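Local structure of fimbrial structural subunit (Actinomyces naeslundii, 3QDH) at residues K8-Q13 against S22-P27; S39-F44 against K93-A98; S63-T68 against G100-A105; N152-R157 against S229-G234. The protein forms the shaft of Actinomyces type 2 fimbriae and acts as an adhesin toward streptococci and host cells during oral biofilm development. One frame throughout, in Å; residues are numbered along the deposited sequence.

Contact 1. Residues K8-Q13 against S22-P27; sequences KSIQEQ and SLIKFP
K8 sends an extended chain, CG anti to the backbone N (chi1 -176°), obliquely across F26, so that CE rests 3.5 Å from F26 CG and NZ stands over one ring face, 4.1 Å from the centroid of the F26 ring. This NZ is joined to N121 CG in an isopeptide bond and donates to D48, so what lies over the ring is an amide N-H and not an ammonium; a Lys-Asn link with an acidic neighbour is as in CnaA-type (DEv-IgG) pilin domains. The opposite ring face carries CG2 of I24. S9 N donates to P27 O at 2.9 Å, nearly along the C=O axis, while S9 O lies in plane at the F26 ring edge, buried without a polar partner. I10 turns its CB away from strand 23-31, yet CG1 lies 3.8 Å from F26 CD1 and its CG2 meets that of I24. Q11 N bonds straight to K25 O (2.8 Å, 169°), and its side chain runs alongside the K25 methylenes. At Q13 the chain bends at chi2 (57°) and NE2 reaches L23 O at 2.8 Å from above the carbonyl plane; it also holds G17 O. Water 1 links K25 N to Q13 OE1. Strand 23-31 thus has this irregular edge on one side and strand 102-111 on its other, with strand 154-165 packed against I10, Q13 and I24.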
loop_
_atom_site.group_PDB
_atom_site.type_symbol
_atom_site.label_atom_id
_atom_site.label_comp_id
_atom_site.label_asym_id
_atom_site.label_seq_id
_atom_site.Cartn_x
_atom_site.Cartn_y
_atom_site.Cartn_z
ATOM N N LYS A 8 0.053 -2.600 13.448
ATOM C CA LYS A 8 0.077 -2.177 12.055
ATOM C C LYS A 8 -0.824 -3.067 11.206
ATOM O O LYS A 8 -0.905 -4.289 11.429
ATOM C CB LYS A 8 1.522 -2.167 11.521
ATOM C CG LYS A 8 1.667 -1.642 10.099
ATOM C CD LYS A 8 3.123 -1.335 9.738
ATOM C CE LYS A 8 3.170 -0.706 8.343
ATOM N NZ LYS A 8 4.487 -0.150 7.888
ATOM N N SER A 9 -1.515 -2.442 10.254
ATOM C CA SER A 9 -2.350 -3.153 9.293
ATOM C C SER A 9 -2.069 -2.651 7.879
ATOM O O SER A 9 -1.087 -1.927 7.644
ATOM C CB SER A 9 -3.836 -2.972 9.636
ATOM O OG SER A 9 -4.645 -3.842 8.855
ATOM N N ILE A 10 -2.917 -3.060 6.936
ATOM C CA ILE A 10 -2.869 -2.579 5.548
ATOM C C ILE A 10 -4.294 -2.351 5.037
ATOM O O ILE A 10 -5.169 -3.190 5.232
ATOM C CB ILE A 10 -2.188 -3.595 4.571
ATOM C CG1 ILE A 10 -0.849 -4.106 5.112
ATOM C CG2 ILE A 10 -1.975 -2.958 3.190
ATOM C CD1 ILE A 10 -0.290 -5.322 4.330
ATOM N N GLN A 11 -4.518 -1.211 4.393
ATOM C CA GLN A 11 -5.777 -0.946 3.712
ATOM C C GLN A 11 -5.990 -1.933 2.561
ATOM O O GLN A 11 -5.057 -2.211 1.809
ATOM C CB GLN A 11 -5.762 0.468 3.126
ATOM C CG GLN A 11 -6.560 1.492 3.905
ATOM C CD GLN A 11 -7.208 2.512 2.981
ATOM O OE1 GLN A 11 -6.566 3.036 2.072
ATOM N NE2 GLN A 11 -8.493 2.784 3.200
ATOM N N GLU A 12 -7.211 -2.455 2.439
ATOM C CA GLU A 12 -7.654 -3.170 1.231
ATOM C C GLU A 12 -7.035 -2.520 -0.001
ATOM O O GLU A 12 -7.369 -1.378 -0.322
ATOM C CB GLU A 12 -9.170 -3.052 1.076
ATOM C CG GLU A 12 -10.021 -4.152 1.643
ATOM C CD GLU A 12 -11.415 -4.133 1.025
ATOM O OE1 GLU A 12 -12.337 -3.517 1.621
ATOM O OE2 GLU A 12 -11.580 -4.705 -0.075
ATOM N N GLN A 13 -6.164 -3.232 -0.709
ATOM C CA GLN A 13 -5.497 -2.650 -1.881
ATOM C C GLN A 13 -6.463 -2.165 -2.977
ATOM O O GLN A 13 -6.163 -1.199 -3.687
ATOM C CB GLN A 13 -4.453 -3.608 -2.472
ATOM C CG GLN A 13 -3.449 -2.928 -3.408
ATOM C CD GLN A 13 -2.689 -1.781 -2.735
ATOM O OE1 GLN A 13 -2.339 -1.857 -1.556
ATOM N NE2 GLN A 13 -2.429 -0.720 -3.490
ATOM N N SER A 22 0.088 2.921 -7.795
ATOM C CA SER A 22 -0.924 3.080 -6.753
ATOM C C SER A 22 -0.249 3.268 -5.392
ATOM O O SER A 22 0.910 2.884 -5.194
ATOM C CB SER A 22 -1.833 1.853 -6.687
ATOM O OG SER A 22 -2.562 1.672 -7.891
ATOM N N LEU A 23 -0.982 3.852 -4.452
ATOM C CA LEU A 23 -0.509 3.914 -3.070
ATOM C C LEU A 23 -0.748 2.592 -2.342
ATOM O O LEU A 23 -1.723 1.889 -2.612
ATOM C CB LEU A 23 -1.218 5.045 -2.310
ATOM C CG LEU A 23 -0.980 6.481 -2.777
ATOM C CD1 LEU A 23 -1.977 7.415 -2.119
ATOM C CD2 LEU A 23 0.447 6.926 -2.499
ATOM N N ILE A 24 0.157 2.241 -1.433
ATOM C CA ILE A 24 -0.184 1.285 -0.380
ATOM C C ILE A 24 -0.328 2.120 0.888
ATOM O O ILE A 24 0.533 2.950 1.186
ATOM C CB ILE A 24 0.894 0.184 -0.157
ATOM C CG1 ILE A 24 1.066 -0.692 -1.405
ATOM C CG2 ILE A 24 0.513 -0.702 1.025
ATOM C CD1 ILE A 24 2.189 -1.732 -1.278
ATOM N N LYS A 25 -1.434 1.911 1.597
ATOM C CA LYS A 25 -1.728 2.625 2.834
ATOM C C LYS A 25 -1.720 1.684 4.032
ATOM O O LYS A 25 -2.386 0.639 4.030
ATOM C CB LYS A 25 -3.076 3.359 2.728
ATOM C CG LYS A 25 -2.987 4.596 1.855
ATOM C CD LYS A 25 -4.275 5.399 1.845
ATOM C CE LYS A 25 -4.162 6.557 0.865
ATOM N NZ LYS A 25 -5.267 7.535 1.069
ATOM N N PHE A 26 -0.954 2.078 5.050
ATOM C CA PHE A 26 -0.767 1.275 6.252
ATOM C C PHE A 26 -1.314 1.998 7.475
ATOM O O PHE A 26 -0.654 2.909 7.981
ATOM C CB PHE A 26 0.723 1.048 6.537
ATOM C CG PHE A 26 1.490 0.339 5.454
ATOM C CD1 PHE A 26 1.325 -1.029 5.232
ATOM C CD2 PHE A 26 2.452 1.024 4.714
ATOM C CE1 PHE A 26 2.069 -1.692 4.255
ATOM C CE2 PHE A 26 3.210 0.364 3.733
ATOM C CZ PHE A 26 3.015 -0.993 3.504
ATOM N N PRO A 27 -2.492 1.584 7.973
ATOM C CA PRO A 27 -2.973 2.080 9.269
ATOM C C PRO A 27 -2.072 1.615 10.420
ATOM O O PRO A 27 -1.747 0.423 10.525
ATOM C CB PRO A 27 -4.390 1.492 9.376
ATOM C CG PRO A 27 -4.763 1.120 7.980
ATOM C CD PRO A 27 -3.480 0.703 7.326
HETATM O O HOH W 1 -3.453 -0.222 0.396
#

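Contact 2. Residues S39-F44 against K93-A98; sequences SFYKYF and KRIKAA
K96, I95 and Y41 bury most of the surface where the end of helix 89-96 meets the corner in strand 39-49 of the CnaA-type domain. K96 leaves the helix with CG anti to the backbone N and stays extended until chi4 (72°), where the bend turns NZ onto S39 O at 2.8 Å, coming from above the carbonyl plane. Its methylenes pass obliquely by F40, CE 3.8 Å from F40 CE1, which leaves NZ over the face of that ring in a cation-pi contact 4.7 Å from the F40 centroid. I95 uses two branches: CG2 meets Y41 CE2 at 3.7 Å, and CD1 makes a CH-pi contact over one face of F44, 4.2 Å from the F44 ring centroid. Y41 presents an edge to the helix, with K96 N in its plane. Y41 OH donates to water 2 (2.7 Å), which in turn donates to I95 O, a carbonyl that also accepts from A98 N. Next to I95, R94 binds D73 and D70, two ligands of the nearby zinc. The ammonium of K96 gains a second carbonyl from A37, so two carbonyl oxygens and one face of F40 lie against it, which would be expected to favour the protonated form.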
loop_
_atom_site.group_PDB
_atom_site.type_symbol
_atom_site.label_atom_id
_atom_site.label_comp_id
_atom_site.label_asym_id
_atom_site.label_seq_id
_atom_site.Cartn_x
_atom_site.Cartn_y
_atom_site.Cartn_z
ATOM N N SER A 39 2.454 12.565 35.822
ATOM C CA SER A 39 3.340 12.018 34.794
ATOM C C SER A 39 2.973 12.648 33.451
ATOM O O SER A 39 1.796 12.671 33.071
ATOM C CB SER A 39 3.207 10.486 34.754
ATOM O OG SER A 39 3.876 9.935 33.633
ATOM N N PHE A 40 3.971 13.171 32.739
ATOM C CA PHE A 40 3.734 13.865 31.474
ATOM C C PHE A 40 4.606 13.327 30.360
ATOM O O PHE A 40 5.707 12.857 30.623
ATOM C CB PHE A 40 4.023 15.364 31.624
ATOM C CG PHE A 40 3.257 16.013 32.737
ATOM C CD1 PHE A 40 2.011 16.580 32.499
ATOM C CD2 PHE A 40 3.779 16.044 34.023
ATOM C CE1 PHE A 40 1.285 17.183 33.537
ATOM C CE2 PHE A 40 3.066 16.637 35.074
ATOM C CZ PHE A 40 1.816 17.209 34.824
ATOM N N TYR A 41 4.111 13.400 29.122
ATOM C CA TYR A 41 4.935 13.100 27.939
ATOM C C TYR A 41 6.031 14.140 27.707
ATOM O O TYR A 41 5.769 15.344 27.702
ATOM C CB TYR A 41 4.089 13.003 26.667
ATOM C CG TYR A 41 3.162 11.809 26.667
ATOM C CD1 TYR A 41 3.656 10.514 26.494
ATOM C CD2 TYR A 41 1.787 11.979 26.854
ATOM C CE1 TYR A 41 2.791 9.408 26.502
ATOM C CE2 TYR A 41 0.917 10.888 26.851
ATOM C CZ TYR A 41 1.428 9.611 26.684
ATOM O OH TYR A 41 0.554 8.555 26.710
ATOM N N LYS A 42 7.251 13.651 27.502
ATOM C CA LYS A 42 8.340 14.472 26.975
ATOM C C LYS A 42 8.152 14.556 25.472
ATOM O O LYS A 42 8.444 15.583 24.841
ATOM C CB LYS A 42 9.697 13.831 27.272
ATOM C CG LYS A 42 10.081 13.728 28.755
ATOM C CD LYS A 42 11.448 13.030 28.836
ATOM C CE LYS A 42 11.697 12.402 30.178
ATOM N NZ LYS A 42 12.999 11.662 30.188
ATOM N N TYR A 43 7.666 13.455 24.894
ATOM C CA TYR A 43 7.377 13.400 23.473
ATOM C C TYR A 43 6.552 12.155 23.167
ATOM O O TYR A 43 6.448 11.261 23.994
ATOM C CB TYR A 43 8.679 13.420 22.617
ATOM C CG TYR A 43 9.694 12.382 23.049
ATOM C CD1 TYR A 43 9.625 11.064 22.581
ATOM C CD2 TYR A 43 10.732 12.725 23.928
ATOM C CE1 TYR A 43 10.554 10.095 23.032
ATOM C CE2 TYR A 43 11.664 11.782 24.367
ATOM C CZ TYR A 43 11.570 10.477 23.916
ATOM O OH TYR A 43 12.501 9.561 24.346
ATOM N N PHE A 44 5.961 12.127 21.981
ATOM C CA PHE A 44 5.190 10.983 21.491
ATOM C C PHE A 44 5.212 11.032 19.965
ATOM O O PHE A 44 4.691 11.964 19.357
ATOM C CB PHE A 44 3.743 11.019 22.045
ATOM C CG PHE A 44 2.941 9.768 21.753
ATOM C CD1 PHE A 44 2.453 8.978 22.794
ATOM C CD2 PHE A 44 2.668 9.397 20.446
ATOM C CE1 PHE A 44 1.711 7.808 22.523
ATOM C CE2 PHE A 44 1.929 8.229 20.161
ATOM C CZ PHE A 44 1.446 7.447 21.196
ATOM N N LYS A 93 -0.719 16.996 25.454
ATOM C CA LYS A 93 -1.726 17.214 26.491
ATOM C C LYS A 93 -3.014 16.427 26.171
ATOM O O LYS A 93 -3.603 15.812 27.056
ATOM C CB LYS A 93 -2.017 18.718 26.608
ATOM C CG LYS A 93 -3.097 19.079 27.609
ATOM C CD LYS A 93 -3.184 20.588 27.836
ATOM C CE LYS A 93 -2.370 21.016 29.042
ATOM N NZ LYS A 93 -3.052 20.628 30.330
ATOM N N ARG A 94 -3.441 16.450 24.911
ATOM C CA ARG A 94 -4.605 15.637 24.481
ATOM C C ARG A 94 -4.441 14.137 24.733
ATOM O O ARG A 94 -5.367 13.448 25.225
ATOM C CB ARG A 94 -4.870 15.836 22.995
ATOM C CG ARG A 94 -5.503 17.172 22.586
ATOM C CD ARG A 94 -5.909 17.045 21.124
ATOM N NE ARG A 94 -6.288 18.303 20.468
ATOM C CZ ARG A 94 -7.518 18.813 20.481
ATOM N NH1 ARG A 94 -8.478 18.193 21.147
ATOM N NH2 ARG A 94 -7.787 19.948 19.844
ATOM N N ILE A 95 -3.269 13.614 24.373
ATOM C CA ILE A 95 -3.000 12.193 24.525
ATOM C C ILE A 95 -2.999 11.788 25.998
ATOM O O ILE A 95 -3.590 10.769 26.354
ATOM C CB ILE A 95 -1.703 11.736 23.801
ATOM C CG1 ILE A 95 -1.834 11.993 22.297
ATOM C CG2 ILE A 95 -1.443 10.241 24.058
ATOM C CD1 ILE A 95 -0.510 11.809 21.479
ATOM N N LYS A 96 -2.382 12.596 26.856
ATOM C CA LYS A 96 -2.460 12.347 28.305
ATOM C C LYS A 96 -3.910 12.316 28.837
ATOM O O LYS A 96 -4.251 11.505 29.709
ATOM C CB LYS A 96 -1.624 13.383 29.080
ATOM C CG LYS A 96 -1.668 13.204 30.607
ATOM C CD LYS A 96 -0.830 14.287 31.303
ATOM C CE LYS A 96 -1.290 14.496 32.748
ATOM N NZ LYS A 96 -0.909 13.374 33.622
ATOM N N ALA A 97 -4.747 13.194 28.298
ATOM C CA ALA A 97 -6.150 13.303 28.715
ATOM C C ALA A 97 -7.043 12.222 28.093
ATOM O O ALA A 97 -8.231 12.164 28.391
ATOM C CB ALA A 97 -6.688 14.687 28.381
ATOM N N ALA A 98 -6.459 11.360 27.256
ATOM C CA ALA A 98 -7.205 10.322 26.534
ATOM C C ALA A 98 -6.682 8.903 26.807
ATOM O O ALA A 98 -6.416 8.156 25.869
ATOM C CB ALA A 98 -7.192 10.618 25.036
HETATM O O HOH W 2 -1.954 8.896 27.559
#

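Contact 3. Residues S63-T68 against G100-A105; sequences SLEGTT and GKKVSA
The carboxylate of E65 is the one flat side-chain group in these two segments, and OE1 turns its anti lone pair, the one away from OE2, to K102, taking the N-H of K102 at 2.9 Å and 166°. An extended chain (chi1 -176°) lays the group there; E65 N donates to K102 O at 2.9 Å within the carbonyl plane, so both ends of E65 grip one residue. K101 NZ and K102 NZ stay 5.7 and 5.6 Å from E65 OE1, not in contact but close enough perhaps to stabilise its charge. S63 and S104 form an antiparallel hydrogen-bonded pair: S104 N lies in the plane of the S63 carbonyl (3.0 Å to S63 O), whereas S63 N approaches the S104 carbonyl from above its plane. L64 and V103 follow as a non-hydrogen-bonded pair, their side chains crossing obliquely with L64 CD1 4.0 Å from V103 CG2. A type II turn from L64 to T67, with G66 at positive phi, then takes the chain off the sheet. The pair forms an antiparallel edge of the CnaA-type domain's sheet, with strand 102-111 between strand 57-64 and strand 23-31, while R94 and I95 of helix 89-96 cover the face bearing L64 and V103.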
loop_
_atom_site.group_PDB
_atom_site.type_symbol
_atom_site.label_atom_id
_atom_site.label_comp_id
_atom_site.label_asym_id
_atom_site.label_seq_id
_atom_site.Cartn_x
_atom_site.Cartn_y
_atom_site.Cartn_z
ATOM N N SER A 63 -4.894 10.763 13.855
ATOM C CA SER A 63 -6.102 10.739 14.670
ATOM C C SER A 63 -5.856 10.386 16.127
ATOM O O SER A 63 -4.921 9.665 16.461
ATOM C CB SER A 63 -7.117 9.746 14.086
ATOM O OG SER A 63 -7.289 9.978 12.695
ATOM N N LEU A 64 -6.718 10.912 16.990
ATOM C CA LEU A 64 -6.804 10.460 18.362
ATOM C C LEU A 64 -8.252 10.052 18.573
ATOM O O LEU A 64 -9.159 10.887 18.493
ATOM C CB LEU A 64 -6.410 11.569 19.343
ATOM C CG LEU A 64 -6.621 11.244 20.832
ATOM C CD1 LEU A 64 -5.840 10.002 21.294
ATOM C CD2 LEU A 64 -6.284 12.464 21.704
ATOM N N GLU A 65 -8.459 8.764 18.830
ATOM C CA GLU A 65 -9.801 8.186 18.922
ATOM C C GLU A 65 -10.681 8.921 19.932
ATOM O O GLU A 65 -10.278 9.130 21.080
ATOM C CB GLU A 65 -9.681 6.712 19.291
ATOM C CG GLU A 65 -10.986 5.951 19.343
ATOM C CD GLU A 65 -10.838 4.621 20.045
ATOM O OE1 GLU A 65 -9.791 4.384 20.707
ATOM O OE2 GLU A 65 -11.784 3.810 19.938
ATOM N N GLY A 66 -11.879 9.305 19.489
ATOM C CA GLY A 66 -12.860 9.963 20.350
ATOM C C GLY A 66 -12.706 11.476 20.396
ATOM O O GLY A 66 -13.431 12.152 21.131
ATOM N N THR A 67 -11.768 11.987 19.597
ATOM C CA THR A 67 -11.357 13.389 19.587
ATOM C C THR A 67 -11.272 13.853 18.140
ATOM O O THR A 67 -11.085 13.034 17.237
ATOM C CB THR A 67 -9.964 13.541 20.278
ATOM O OG1 THR A 67 -10.152 13.643 21.689
ATOM C CG2 THR A 67 -9.193 14.762 19.796
ATOM N N THR A 68 -11.431 15.155 17.912
ATOM C CA THR A 68 -11.061 15.744 16.638
ATOM C C THR A 68 -9.844 16.648 16.867
ATOM O O THR A 68 -9.927 17.651 17.584
ATOM C CB THR A 68 -12.227 16.516 15.960
ATOM O OG1 THR A 68 -13.332 15.626 15.780
ATOM C CG2 THR A 68 -11.800 17.029 14.595
ATOM N N GLY A 100 -6.247 5.031 27.223
ATOM C CA GLY A 100 -6.960 3.921 26.583
ATOM C C GLY A 100 -7.456 4.175 25.164
ATOM O O GLY A 100 -8.048 3.287 24.541
ATOM N N LYS A 101 -7.236 5.383 24.647
ATOM C CA LYS A 101 -7.689 5.717 23.301
ATOM C C LYS A 101 -6.581 5.512 22.282
ATOM O O LYS A 101 -5.394 5.714 22.590
ATOM C CB LYS A 101 -8.219 7.155 23.224
ATOM C CG LYS A 101 -9.312 7.505 24.259
ATOM C CD LYS A 101 -10.634 6.777 23.997
ATOM C CE LYS A 101 -11.727 7.294 24.942
ATOM N NZ LYS A 101 -12.702 6.226 25.302
ATOM N N LYS A 102 -6.967 5.140 21.063
ATOM C CA LYS A 102 -5.979 4.907 20.008
ATOM C C LYS A 102 -5.441 6.158 19.328
ATOM O O LYS A 102 -6.200 6.998 18.824
ATOM C CB LYS A 102 -6.500 3.907 18.972
ATOM C CG LYS A 102 -6.462 2.465 19.465
ATOM C CD LYS A 102 -7.097 1.516 18.448
ATOM C CE LYS A 102 -7.448 0.182 19.106
ATOM N NZ LYS A 102 -8.508 -0.553 18.340
ATOM N N VAL A 103 -4.112 6.270 19.341
ATOM C CA VAL A 103 -3.380 7.274 18.587
ATOM C C VAL A 103 -2.951 6.606 17.281
ATOM O O VAL A 103 -2.290 5.561 17.315
ATOM C CB VAL A 103 -2.101 7.717 19.330
ATOM C CG1 VAL A 103 -1.455 8.874 18.593
ATOM C CG2 VAL A 103 -2.400 8.077 20.812
ATOM N N SER A 104 -3.309 7.204 16.145
ATOM C CA SER A 104 -3.084 6.551 14.854
ATOM C C SER A 104 -2.700 7.483 13.709
ATOM O O SER A 104 -2.875 8.700 13.781
ATOM C CB SER A 104 -4.313 5.703 14.466
ATOM O OG SER A 104 -5.454 6.517 14.280
ATOM N N ALA A 105 -2.148 6.886 12.655
ATOM C CA ALA A 105 -1.933 7.563 11.394
ATOM C C ALA A 105 -1.886 6.516 10.293
ATOM O O ALA A 105 -1.739 5.325 10.567
ATOM C CB ALA A 105 -0.645 8.370 11.424
#

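Contact 4. Residues N152-R157 against S229-G234; sequences NEVTSR and SDSIDG
Backbone hydrogen bonds set the alignment. R157 N donates to S229 O at 2.8 Å, almost exactly along the C=O axis, and S231 N donates to T155 O at 2.9 Å, also close to that axis but with a bent N-H (134°). Between them S156 and D230 face each other as an antiparallel non-hydrogen-bonded pair. D230 CA lies 3.3 Å from T155 O, a CA-H...O contact beside the stronger bond. Side-chain polar contacts continue the pairing where strand 220-230 ends. S231 OG, held between the backbone N and the carbonyl carbon (chi1 61°), accepts from T155 N at 2.9 Å, doing the work of a carbonyl, so that a hydroxyl occupies the N-H of T155. D230 OD1 takes I232 N at 3.1 Å with its anti lone pair and also makes a salt bridge with R237, so OD1 is gripped by two donors. On the face bearing R157 and S229, water 3 lies in the guanidinium plane, accepting from R157 NH1 and donating to S229 OG; that hydroxyl is also bonded to A243 O. T155 CG2 lies over one face of the same guanidinium. Apolar contact is confined to V154 CG1 and I232 CD1, 3.9 Å apart and crossing obliquely. The arrangement is an antiparallel strand pair whose second member leaves through an Asx turn at D230, between strands 154-165 and 220-230 of the C-terminal module, consistent with a SpaA-like, CnaB-type fold.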
loop_
_atom_site.group_PDB
_atom_site.type_symbol
_atom_site.label_atom_id
_atom_site.label_comp_id
_atom_site.label_asym_id
_atom_site.label_seq_id
_atom_site.Cartn_x
_atom_site.Cartn_y
_atom_site.Cartn_z
ATOM N N ASN A 152 4.005 -5.483 14.900
ATOM C CA ASN A 152 3.936 -6.619 13.986
ATOM C C ASN A 152 4.364 -6.193 12.571
ATOM O O ASN A 152 4.194 -5.026 12.176
ATOM C CB ASN A 152 2.497 -7.170 13.968
ATOM C CG ASN A 152 1.483 -6.160 13.430
ATOM O OD1 ASN A 152 1.171 -5.145 14.077
ATOM N ND2 ASN A 152 0.963 -6.432 12.236
ATOM N N GLU A 153 4.959 -7.125 11.830
ATOM C CA GLU A 153 5.359 -6.865 10.448
ATOM C C GLU A 153 4.202 -7.259 9.540
ATOM O O GLU A 153 3.663 -8.357 9.681
ATOM C CB GLU A 153 6.629 -7.657 10.085
ATOM C CG GLU A 153 7.247 -7.296 8.712
ATOM C CD GLU A 153 8.451 -8.162 8.331
ATOM O OE1 GLU A 153 8.342 -9.405 8.361
ATOM O OE2 GLU A 153 9.507 -7.598 7.982
ATOM N N VAL A 154 3.817 -6.373 8.618
ATOM C CA VAL A 154 2.797 -6.712 7.624
ATOM C C VAL A 154 3.488 -6.877 6.279
ATOM O O VAL A 154 4.579 -6.354 6.081
ATOM C CB VAL A 154 1.678 -5.649 7.493
ATOM C CG1 VAL A 154 0.911 -5.473 8.818
ATOM C CG2 VAL A 154 2.240 -4.309 6.961
ATOM N N THR A 155 2.846 -7.605 5.373
ATOM C CA THR A 155 3.394 -7.849 4.042
ATOM C C THR A 155 2.329 -7.695 2.964
ATOM O O THR A 155 1.214 -8.228 3.077
ATOM C CB THR A 155 4.061 -9.254 3.943
ATOM O OG1 THR A 155 5.062 -9.374 4.954
ATOM C CG2 THR A 155 4.709 -9.459 2.565
ATOM N N SER A 156 2.685 -6.932 1.935
ATOM C CA SER A 156 1.881 -6.782 0.734
ATOM C C SER A 156 2.663 -7.434 -0.415
ATOM O O SER A 156 3.832 -7.113 -0.639
ATOM C CB SER A 156 1.637 -5.298 0.453
ATOM O OG SER A 156 0.797 -5.117 -0.669
ATOM N N ARG A 157 2.007 -8.351 -1.124
ATOM C CA ARG A 157 2.662 -9.136 -2.167
ATOM C C ARG A 157 2.291 -8.672 -3.565
ATOM O O ARG A 157 1.121 -8.402 -3.850
ATOM C CB ARG A 157 2.356 -10.623 -2.002
ATOM C CG ARG A 157 2.889 -11.190 -0.699
ATOM C CD ARG A 157 3.119 -12.687 -0.787
ATOM N NE ARG A 157 4.283 -13.096 0.005
ATOM C CZ ARG A 157 4.297 -13.188 1.333
ATOM N NH1 ARG A 157 3.205 -12.902 2.038
ATOM N NH2 ARG A 157 5.406 -13.564 1.957
ATOM N N SER A 229 -1.727 -10.330 -3.008
ATOM C CA SER A 229 -2.370 -10.625 -1.726
ATOM C C SER A 229 -1.649 -9.873 -0.609
ATOM O O SER A 229 -0.536 -9.379 -0.800
ATOM C CB SER A 229 -2.295 -12.118 -1.424
ATOM O OG SER A 229 -0.971 -12.480 -1.072
ATOM N N ASP A 230 -2.288 -9.788 0.557
ATOM C CA ASP A 230 -1.611 -9.237 1.735
ATOM C C ASP A 230 -1.774 -10.122 2.972
ATOM O O ASP A 230 -2.529 -11.097 2.954
ATOM C CB ASP A 230 -2.006 -7.767 1.988
ATOM C CG ASP A 230 -3.476 -7.595 2.333
ATOM O OD1 ASP A 230 -3.979 -8.307 3.227
ATOM O OD2 ASP A 230 -4.136 -6.725 1.723
ATOM N N SER A 231 -1.057 -9.772 4.038
ATOM C CA SER A 231 -0.956 -10.612 5.226
ATOM C C SER A 231 -2.110 -10.401 6.219
ATOM O O SER A 231 -2.134 -11.028 7.278
ATOM C CB SER A 231 0.395 -10.387 5.916
ATOM O OG SER A 231 0.542 -9.034 6.334
ATOM N N ILE A 232 -3.061 -9.534 5.872
ATOM C CA ILE A 232 -4.173 -9.219 6.780
ATOM C C ILE A 232 -5.351 -10.161 6.573
ATOM O O ILE A 232 -5.782 -10.374 5.445
ATOM C CB ILE A 232 -4.674 -7.758 6.605
ATOM C CG1 ILE A 232 -3.497 -6.766 6.559
ATOM C CG2 ILE A 232 -5.696 -7.398 7.706
ATOM C CD1 ILE A 232 -2.641 -6.730 7.827
ATOM N N ASP A 233 -5.871 -10.714 7.657
ATOM C CA ASP A 233 -7.076 -11.552 7.584
ATOM C C ASP A 233 -8.336 -10.719 7.834
ATOM O O ASP A 233 -8.263 -9.603 8.359
ATOM C CB ASP A 233 -6.992 -12.705 8.584
ATOM C CG ASP A 233 -7.493 -14.031 8.005
ATOM O OD1 ASP A 233 -7.907 -14.078 6.810
ATOM O OD2 ASP A 233 -7.451 -15.030 8.753
ATOM N N GLY A 234 -9.490 -11.255 7.454
ATOM C CA GLY A 234 -10.747 -10.548 7.659
ATOM C C GLY A 234 -11.725 -10.694 6.521
ATOM O O GLY A 234 -11.332 -10.847 5.360
HETATM O O HOH W 3 0.262 -12.324 1.537
#

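How the contacts relate
Contact 1 comes first along the chain; contacts 2 and 3 then interleave, 39-44 and 63-68 preceding 93-98 and 100-105, and contact 4 closes the series. Contacts 2 and 3, centres about 12 Å apart, share the zinc-bearing end of the molecule: R94 packs on L64 and T67, and F44 on V103, where helix 89-96 leads into strand 102-111. That strand pairs with strand 23-31 and so joins contact 3 to contact 1 in one sheet, centres about 18 Å apart. Contacts 1 and 4 touch: N152 bonds K8 N, and V154 and T155 pack on I10. The first of the two modules in this C-terminal fragment of FimA, the one with the K8-N121 link, thus packs directly on strand 154-165 of the second.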